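Local coordinates for Tol-Pal system protein TolA (Pseudomonas aeruginosa, PDB 1LR0) that probably takes part, as the inner-membrane component of the Tol-Pal system whose periplasmic domain this is, in outer-membrane invagination during division and in keeping that membrane intact, at residues N50-E55 against K78-S83; V56-L61 against I114-E119. One frame throughout, in Å; residues are numbered along the deposited sequence.

Contact 1 of 2, residues N50-E55 against K78-S83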
loop_
_atom_site.group_PDB
_atom_site.type_symbol
_atom_site.label_atom_id
_atom_site.label_comp_id
_atom_site.label_asym_id
_atom_site.label_seq_id
_atom_site.Cartn_x
_atom_site.Cartn_y
_atom_site.Cartn_z
ATOM N N ASN A 50 18.475 -3.066 9.276
ATOM C CA ASN A 50 17.439 -4.036 9.639
ATOM C C ASN A 50 16.786 -3.663 10.976
ATOM O O ASN A 50 17.474 -3.261 11.925
ATOM C CB ASN A 50 18.011 -5.444 9.697
ATOM C CG ASN A 50 18.079 -6.068 8.309
ATOM O OD1 ASN A 50 18.885 -5.636 7.436
ATOM N ND2 ASN A 50 17.238 -7.038 8.082
ATOM N N GLY A 51 15.475 -3.809 11.062
ATOM C CA GLY A 51 14.808 -3.517 12.328
ATOM C C GLY A 51 14.071 -2.212 12.307
ATOM O O GLY A 51 13.334 -1.882 13.200
HETATM N N MSE A 52 14.399 -1.357 11.335
HETATM C CA MSE A 52 13.705 -0.087 11.216
HETATM C C MSE A 52 12.368 -0.238 10.473
HETATM O O MSE A 52 12.218 -1.121 9.579
HETATM C CB MSE A 52 14.624 0.959 10.431
HETATM C CG MSE A 52 15.896 1.369 11.167
HETATM SE SE MSE A 52 16.805 2.673 9.968
HETATM C CE MSE A 52 18.173 3.192 11.345
ATOM N N SER A 53 11.436 0.701 10.760
ATOM C CA SER A 53 10.152 0.766 10.109
ATOM C C SER A 53 9.713 2.178 9.948
ATOM O O SER A 53 9.815 2.936 10.902
ATOM C CB SER A 53 9.058 0.085 11.036
ATOM O OG SER A 53 9.171 -1.275 10.913
ATOM N N VAL A 54 9.299 2.582 8.760
ATOM C CA VAL A 54 8.703 3.891 8.593
ATOM C C VAL A 54 7.311 3.749 7.998
ATOM O O VAL A 54 7.116 2.949 7.060
ATOM C CB VAL A 54 9.549 4.822 7.713
ATOM C CG1 VAL A 54 9.730 4.240 6.258
ATOM C CG2 VAL A 54 8.924 6.205 7.601
ATOM N N GLU A 55 6.324 4.428 8.580
ATOM C CA GLU A 55 4.995 4.480 7.966
ATOM C C GLU A 55 4.880 5.757 7.108
ATOM O O GLU A 55 5.088 6.863 7.573
ATOM C CB GLU A 55 3.777 4.455 8.940
ATOM C CG GLU A 55 2.436 4.166 8.285
ATOM C CD GLU A 55 1.392 4.117 9.422
ATOM O OE1 GLU A 55 1.672 4.975 10.232
ATOM O OE2 GLU A 55 0.459 3.306 9.527
ATOM N N LYS A 78 16.102 9.936 10.137
ATOM C CA LYS A 78 15.531 10.819 9.123
ATOM C C LYS A 78 15.965 10.493 7.668
ATOM O O LYS A 78 15.201 10.584 6.785
ATOM C CB LYS A 78 15.859 12.252 9.514
ATOM C CG LYS A 78 15.356 13.277 8.508
ATOM C CD LYS A 78 15.322 14.709 9.090
ATOM C CE LYS A 78 15.143 15.774 7.995
ATOM N NZ LYS A 78 15.438 17.124 8.608
ATOM N N PRO A 79 17.213 10.101 7.410
ATOM C CA PRO A 79 17.562 9.717 6.055
ATOM C C PRO A 79 16.797 8.492 5.535
ATOM O O PRO A 79 16.401 8.451 4.357
ATOM C CB PRO A 79 19.071 9.486 6.113
ATOM C CG PRO A 79 19.505 10.221 7.396
ATOM C CD PRO A 79 18.370 10.153 8.296
ATOM N N PHE A 80 16.588 7.475 6.364
ATOM C CA PHE A 80 15.724 6.371 5.896
ATOM C C PHE A 80 14.338 6.836 5.634
ATOM O O PHE A 80 13.776 6.551 4.594
ATOM C CB PHE A 80 15.694 5.178 6.917
ATOM C CG PHE A 80 14.761 4.135 6.520
ATOM C CD1 PHE A 80 13.763 3.698 7.406
ATOM C CD2 PHE A 80 14.832 3.619 5.241
ATOM C CE1 PHE A 80 12.872 2.800 7.015
ATOM C CE2 PHE A 80 13.955 2.666 4.841
ATOM C CZ PHE A 80 12.909 2.240 5.738
ATOM N N ASP A 81 13.772 7.624 6.551
ATOM C CA ASP A 81 12.463 8.173 6.302
ATOM C C ASP A 81 12.368 8.915 4.943
ATOM O O ASP A 81 11.444 8.731 4.166
ATOM C CB ASP A 81 12.066 9.186 7.374
ATOM C CG ASP A 81 11.759 8.574 8.725
ATOM O OD1 ASP A 81 11.531 9.419 9.612
ATOM O OD2 ASP A 81 11.761 7.340 9.006
ATOM N N SER A 82 13.326 9.798 4.708
ATOM C CA SER A 82 13.312 10.579 3.497
ATOM C C SER A 82 13.491 9.662 2.295
ATOM O O SER A 82 12.869 9.889 1.245
ATOM C CB SER A 82 14.462 11.576 3.516
ATOM O OG SER A 82 14.219 12.552 4.497
ATOM N N SER A 83 14.300 8.631 2.427
ATOM C CA SER A 83 14.506 7.693 1.288
ATOM C C SER A 83 13.248 6.909 0.922
ATOM O O SER A 83 13.005 6.602 -0.237
ATOM C CB SER A 83 15.660 6.717 1.616
ATOM O OG SER A 83 15.259 5.683 2.541
#
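Phe80, near the start of helix 78-91, brings the CE1/CZ corner of its ring obliquely against Val54 at the beginning of strand 54-60, and this pair forms the tight part of the contact. CB of Phe80 points toward the strand, and CG, anti to the backbone N (chi1 175°), starts the ring beside the carbonyl carbon. Phe80 CE1 comes to 3.5 Å from Val54 CG1, and Phe80 CZ lies 3.8 Å from the same methyl. The other methyl, Val54 CG2, packs against the carboxylate of Asp81, 3.4 Å from Asp81 OD2. That carboxylate finds its polar partners in the loop after strand 66-73: Asp81 OD2 is hydrogen-bonded to Ser75 and Asp81 OD1 to Ser74, and these bonds satisfy both oxygens of the buried group beside the valine methyl.

Packing is looser toward the partly exposed selenomethionine Met52. Its straight chain runs antiparallel to that of Phe80 and brings Met52 SE to 4.1 Å from both CB and CD1 of Phe80. The selenium stands 4.9 Å from the ring centroid and 45° off the ring normal, an oblique Met-aromatic contact. Within the helix, Ser83 OG donates to Phe80 O in the carbonyl plane, on a lone pair, at 2.7 Å; Trp42 NE1 is a further partner of this hydroxyl.

The contact thus joins the N-terminal turn of helix 78-91 to the entry of the middle strand of the sheet. Pro118 and Leu121 of helix 118-123 also touch Phe80, and Phe116 of strand 111-116 packs on Val54.

Contact 2 of 2, residues V56-L61 against I114-E119; sequences VLIEML and IIFKPE
Val56 and Ile114 form an antiparallel hydrogen-bonded pair in the three-stranded sheet of the TonB-like C-terminal domain, joining its middle strand, 54-60, to the outer strand 111-116. Val56 N donates to Ile114 O at 3.0 Å with an N-H...O angle of 171°, and Ile114 N returns a bond of equal length to Val56 O.

Val56 leaves the strand on the same face as Ile114. Its CB lies in the plane of the Phe116 ring, at the edge, 3.9 Å from Phe116 CE2. From there the chain divides into its two methyls. CG2, anti to the carbonyl carbon and beside the backbone N, makes the closer approach to the ring, 3.8 Å from Phe116 CD2; CG1 is the other branch. The valine therefore meets a ring edge, whereas Ile114 CG2 sits 3.5 Å above one face of the same ring, offset toward the rim.

Ile58 adds a second apolar contact between the strands. All four side chains are buried, and helices cover three of them: Ile34, Val35 and Val38 of helix 4-41 touch Ile58, Ile114 and Phe116 respectively, and Val88 of helix 78-91 meets both Ile58 and Phe116. At the tip of Ile58, CD1 lies 3.9 Å from Ile114 CG1 and 4.4 Å from Phe116 CZ, near the plane of that ring.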
loop_
_atom_site.group_PDB
_atom_site.type_symbol
_atom_site.label_atom_id
_atom_site.label_comp_id
_atom_site.label_asym_id
_atom_site.label_seq_id
_atom_site.Cartn_x
_atom_site.Cartn_y
_atom_site.Cartn_z
ATOM N N VAL A 56 4.439 5.573 5.885
ATOM C CA VAL A 56 4.278 6.638 4.941
ATOM C C VAL A 56 2.862 6.728 4.482
ATOM O O VAL A 56 2.292 5.714 4.107
ATOM C CB VAL A 56 5.157 6.319 3.654
ATOM C CG1 VAL A 56 4.877 7.329 2.603
ATOM C CG2 VAL A 56 6.645 6.298 4.046
ATOM N N LEU A 57 2.323 7.943 4.455
ATOM C CA LEU A 57 0.988 8.198 3.878
ATOM C C LEU A 57 1.182 8.587 2.470
ATOM O O LEU A 57 1.881 9.508 2.156
ATOM C CB LEU A 57 0.354 9.323 4.679
ATOM C CG LEU A 57 -0.936 9.777 4.041
ATOM C CD1 LEU A 57 -2.026 8.794 4.333
ATOM C CD2 LEU A 57 -1.226 11.156 4.638
ATOM N N ILE A 58 0.631 7.706 1.666
ATOM C CA ILE A 58 0.589 7.762 0.254
ATOM C C ILE A 58 -0.775 8.292 -0.221
ATOM O O ILE A 58 -1.832 7.720 0.108
ATOM C CB ILE A 58 0.814 6.432 -0.331
ATOM C CG1 ILE A 58 2.073 5.730 0.203
ATOM C CG2 ILE A 58 0.952 6.574 -1.800
ATOM C CD1 ILE A 58 2.337 4.416 -0.493
ATOM N N GLU A 59 -0.712 9.322 -1.048
ATOM C CA GLU A 59 -1.923 9.950 -1.656
ATOM C C GLU A 59 -1.942 9.701 -3.152
ATOM O O GLU A 59 -0.951 9.998 -3.820
ATOM C CB GLU A 59 -1.914 11.476 -1.376
ATOM C CG GLU A 59 -1.989 11.753 0.110
ATOM C CD GLU A 59 -2.063 13.214 0.519
ATOM O OE1 GLU A 59 -2.727 14.054 -0.180
ATOM O OE2 GLU A 59 -1.432 13.498 1.577
HETATM N N MSE A 60 -3.059 9.170 -3.647
HETATM C CA MSE A 60 -3.276 8.820 -5.026
HETATM C C MSE A 60 -4.595 9.344 -5.605
HETATM O O MSE A 60 -5.560 9.571 -4.884
HETATM C CB MSE A 60 -3.250 7.301 -5.257
HETATM C CG MSE A 60 -1.826 6.733 -5.150
HETATM SE SE MSE A 60 -1.743 4.850 -5.427
HETATM C CE MSE A 60 -2.090 4.445 -3.458
ATOM N N LEU A 61 -4.614 9.456 -6.929
ATOM C CA LEU A 61 -5.862 9.684 -7.674
ATOM C C LEU A 61 -6.347 8.390 -8.146
ATOM O O LEU A 61 -5.575 7.454 -8.318
ATOM C CB LEU A 61 -5.579 10.544 -8.917
ATOM C CG LEU A 61 -5.049 11.917 -8.591
ATOM C CD1 LEU A 61 -4.664 12.802 -9.854
ATOM C CD2 LEU A 61 -6.033 12.638 -7.666
ATOM N N ILE A 114 1.320 2.933 4.444
ATOM C CA ILE A 114 2.060 1.654 4.256
ATOM C C ILE A 114 3.351 1.716 5.087
ATOM O O ILE A 114 3.990 2.746 5.167
ATOM C CB ILE A 114 2.430 1.570 2.786
ATOM C CG1 ILE A 114 1.179 1.497 1.878
ATOM C CG2 ILE A 114 3.265 0.378 2.510
ATOM C CD1 ILE A 114 0.443 0.180 2.015
ATOM N N ILE A 115 3.707 0.615 5.725
ATOM C CA ILE A 115 4.915 0.530 6.485
ATOM C C ILE A 115 5.976 -0.022 5.621
ATOM O O ILE A 115 5.817 -1.063 5.008
ATOM C CB ILE A 115 4.665 -0.393 7.689
ATOM C CG1 ILE A 115 3.713 0.324 8.678
ATOM C CG2 ILE A 115 5.989 -0.713 8.418
ATOM C CD1 ILE A 115 3.298 -0.640 9.827
ATOM N N PHE A 116 7.081 0.672 5.583
ATOM C CA PHE A 116 8.265 0.203 4.880
ATOM C C PHE A 116 9.413 -0.134 5.787
ATOM O O PHE A 116 9.662 0.618 6.742
ATOM C CB PHE A 116 8.741 1.292 3.895
ATOM C CG PHE A 116 7.700 1.589 2.822
ATOM C CD1 PHE A 116 7.445 0.679 1.832
ATOM C CD2 PHE A 116 6.979 2.767 2.813
ATOM C CE1 PHE A 116 6.529 0.949 0.821
ATOM C CE2 PHE A 116 6.038 2.979 1.819
ATOM C CZ PHE A 116 5.851 2.080 0.820
ATOM N N LYS A 117 10.168 -1.190 5.480
ATOM C CA LYS A 117 11.358 -1.621 6.238
ATOM C C LYS A 117 12.521 -1.733 5.265
ATOM O O LYS A 117 12.369 -2.245 4.128
ATOM C CB LYS A 117 11.133 -3.004 6.890
ATOM C CG LYS A 117 9.901 -3.103 7.703
ATOM C CD LYS A 117 9.688 -4.511 8.297
ATOM C CE LYS A 117 8.343 -4.716 9.108
ATOM N NZ LYS A 117 8.428 -6.171 9.670
ATOM N N PRO A 118 13.703 -1.362 5.676
ATOM C CA PRO A 118 14.866 -1.467 4.776
ATOM C C PRO A 118 15.052 -2.871 4.276
ATOM O O PRO A 118 15.429 -3.018 3.130
ATOM C CB PRO A 118 16.047 -1.102 5.685
ATOM C CG PRO A 118 15.492 -0.131 6.659
ATOM C CD PRO A 118 14.090 -0.788 6.980
ATOM N N GLU A 119 14.853 -3.882 5.135
ATOM C CA GLU A 119 15.150 -5.223 4.695
ATOM C C GLU A 119 14.126 -5.693 3.626
ATOM O O GLU A 119 14.470 -6.420 2.701
ATOM C CB GLU A 119 15.197 -6.195 5.878
ATOM C CG GLU A 119 13.991 -6.151 6.727
ATOM C CD GLU A 119 14.090 -5.174 7.937
ATOM O OE1 GLU A 119 14.564 -4.019 7.811
ATOM O OE2 GLU A 119 13.698 -5.563 9.040
#

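Both contacts use strand 54-60, contact 1 at its start and contact 2 further along, and their centres are about 11 Å apart. Contact 2 is the more central: its four touching residues are all buried, and backbone pairing within the sheet is combined with purely apolar side-chain packing. Contact 1 instead joins the strand's start and the loop before it to a helix, mainly through side chains and without backbone pairing, includes a buried carboxylate and a selenium, and opens toward partly exposed residues. The two meet directly where Val54 O lies 2.7 Å from Phe116 N, a probable hydrogen bond continuing the sheet, and where Gly51 N is probably hydrogen-bonded to Glu119 OE2 at the start of helix 118-123.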